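Local coordinates for protein alpha-1,6-mannanase (Bacteroides thetaiotaomicron, PDB 4V1S) that probably hydrolyses alpha-1,6-mannosidic linkages in mannans for a polysaccharide-using gut bacterium, at residues 273-278 / 288-293. Numbering follows the deposited sequence.
Sequences SWLKMY and SQAKAT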
loop_
_atom_site.group_PDB
_atom_site.type_symbol
_atom_site.label_atom_id
_atom_site.label_comp_id
_atom_site.label_asym_id
_atom_site.label_seq_id
_atom_site.Cartn_x
_atom_site.Cartn_y
_atom_site.Cartn_z
ATOM N N SER A 273 -5.048 8.863 4.315
ATOM C CA SER A 273 -6.338 8.817 5.013
ATOM C C SER A 273 -6.809 10.210 5.384
ATOM O O SER A 273 -7.964 10.570 5.124
ATOM C CB SER A 273 -6.240 7.929 6.253
ATOM O OG SER A 273 -5.979 6.578 5.906
ATOM N N TRP A 274 -5.923 10.984 6.001
ATOM C CA TRP A 274 -6.279 12.321 6.428
ATOM C C TRP A 274 -6.694 13.213 5.275
ATOM O O TRP A 274 -7.615 14.039 5.426
ATOM C CB TRP A 274 -5.149 12.969 7.211
ATOM C CG TRP A 274 -4.875 12.369 8.561
ATOM C CD1 TRP A 274 -5.783 11.894 9.464
ATOM C CD2 TRP A 274 -3.578 12.217 9.176
ATOM N NE1 TRP A 274 -5.133 11.458 10.592
ATOM C CE2 TRP A 274 -3.783 11.642 10.446
ATOM C CE3 TRP A 274 -2.269 12.501 8.770
ATOM C CZ2 TRP A 274 -2.727 11.363 11.328
ATOM C CZ3 TRP A 274 -1.231 12.212 9.626
ATOM C CH2 TRP A 274 -1.458 11.645 10.897
ATOM N N LEU A 275 -6.054 13.063 4.115
ATOM C CA LEU A 275 -6.445 13.869 2.952
ATOM C C LEU A 275 -7.859 13.533 2.527
ATOM O O LEU A 275 -8.616 14.431 2.148
ATOM C CB LEU A 275 -5.432 13.723 1.802
ATOM C CG LEU A 275 -4.045 14.325 2.105
ATOM C CD1 LEU A 275 -3.107 13.986 0.977
ATOM C CD2 LEU A 275 -4.102 15.837 2.318
ATOM N N LYS A 276 -8.246 12.258 2.568
ATOM C CA LYS A 276 -9.633 11.896 2.239
ATOM C C LYS A 276 -10.606 12.393 3.299
ATOM O O LYS A 276 -11.716 12.817 2.973
ATOM C CB LYS A 276 -9.811 10.398 2.014
ATOM C CG LYS A 276 -9.011 9.902 0.823
ATOM C CD LYS A 276 -9.507 8.578 0.279
ATOM C CE LYS A 276 -10.699 8.771 -0.657
ATOM N NZ LYS A 276 -10.270 9.428 -1.930
ATOM N N MET A 277 -10.187 12.354 4.565
ATOM C CA MET A 277 -11.048 12.836 5.647
ATOM C C MET A 277 -11.258 14.330 5.525
ATOM O O MET A 277 -12.357 14.819 5.775
ATOM C CB MET A 277 -10.482 12.466 7.008
ATOM C CG MET A 277 -10.439 10.951 7.204
ATOM S SD MET A 277 -9.606 10.379 8.667
ATOM C CE MET A 277 -10.928 10.644 9.868
ATOM N N TYR A 278 -10.223 15.040 5.090
ATOM C CA TYR A 278 -10.352 16.456 4.795
ATOM C C TYR A 278 -11.386 16.723 3.711
ATOM O O TYR A 278 -12.260 17.580 3.875
ATOM C CB TYR A 278 -9.004 17.030 4.370
ATOM C CG TYR A 278 -9.091 18.455 3.889
ATOM C CD1 TYR A 278 -9.589 19.459 4.714
ATOM C CD2 TYR A 278 -8.664 18.801 2.610
ATOM C CE1 TYR A 278 -9.670 20.769 4.273
ATOM C CE2 TYR A 278 -8.727 20.106 2.173
ATOM C CZ TYR A 278 -9.240 21.083 3.004
ATOM O OH TYR A 278 -9.293 22.381 2.564
ATOM N N SER A 288 -4.104 20.065 7.874
ATOM C CA SER A 288 -2.955 20.518 8.647
ATOM C C SER A 288 -2.131 19.329 9.162
ATOM O O SER A 288 -0.903 19.352 9.087
ATOM C CB SER A 288 -3.386 21.415 9.826
ATOM O OG SER A 288 -4.007 22.587 9.326
ATOM N N GLN A 289 -2.808 18.293 9.663
ATOM C CA GLN A 289 -2.136 17.115 10.163
ATOM C C GLN A 289 -1.386 16.390 9.041
ATOM O O GLN A 289 -0.216 16.005 9.206
ATOM C CB GLN A 289 -3.129 16.179 10.840
ATOM C CG GLN A 289 -2.470 14.968 11.467
ATOM C CD GLN A 289 -1.542 15.338 12.601
ATOM O OE1 GLN A 289 -1.981 15.835 13.652
ATOM N NE2 GLN A 289 -0.244 15.116 12.401
ATOM N N ALA A 290 -2.035 16.233 7.897
ATOM C CA ALA A 290 -1.402 15.591 6.736
ATOM C C ALA A 290 -0.135 16.345 6.324
ATOM O O ALA A 290 0.909 15.736 6.090
ATOM C CB ALA A 290 -2.375 15.513 5.585
ATOM N N LYS A 291 -0.224 17.675 6.263
ATOM C CA LYS A 291 0.914 18.478 5.849
ATOM C C LYS A 291 2.056 18.379 6.859
ATOM O O LYS A 291 3.213 18.284 6.482
ATOM C CB LYS A 291 0.504 19.931 5.656
ATOM C CG LYS A 291 -0.304 20.176 4.401
ATOM C CD LYS A 291 -0.721 21.641 4.361
ATOM C CE LYS A 291 -1.558 21.967 3.155
ATOM N NZ LYS A 291 -1.936 23.413 3.175
ATOM N N ALA A 292 1.722 18.399 8.148
ATOM C CA ALA A 292 2.751 18.310 9.189
ATOM C C ALA A 292 3.481 16.971 9.171
ATOM O O ALA A 292 4.722 16.912 9.248
ATOM C CB ALA A 292 2.153 18.568 10.568
ATOM N N THR A 293 2.708 15.887 9.098
ATOM C CA THR A 293 3.288 14.559 9.045
ATOM C C THR A 293 4.095 14.317 7.746
ATOM O O THR A 293 5.182 13.736 7.800
ATOM C CB THR A 293 2.203 13.506 9.228
ATOM O OG1 THR A 293 1.603 13.671 10.520
ATOM C CG2 THR A 293 2.723 12.077 9.055
#
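With CG of Gln289 anti to its backbone N (chi1 -176°) and CG of Trp274 anti to its own carbonyl carbon, the two side chains meet between antiparallel helices 264-281 and 284-301. Gln289 CG sits over one face of the indole, 3.4 Å from the centroid of the Trp274 six-membered ring, in a CH-pi contact almost on the ring normal. Gln289 NE2 donates to Thr293 OG1 one turn on (3.0 Å), with the acceptor close to the amide plane. That hydroxyl oxygen lies 3.3 Å from Trp274 CZ3, while Thr293 CG2 comes to the ring edge. Beside the indole, the small Ala290 is consistent with an axis distance of 8.8 Å between segments 273-278 and 288-293, its CB meeting Leu275 CD2 at 3.7 Å; both residues also touch Met326 of helix 313-330. An alanine in place of Trp274 would probably leave Gln289 CG without its aromatic platform and Asn232, which accepts from the indole NE1, without that donor. This helical hairpin, of the (alpha/alpha)6-barrel type known for GH76, joins through apolar and CH-pi packing, while Asn245 bonds Gln289 NE2 through OD1 and Thr293 OG1 through its backbone O.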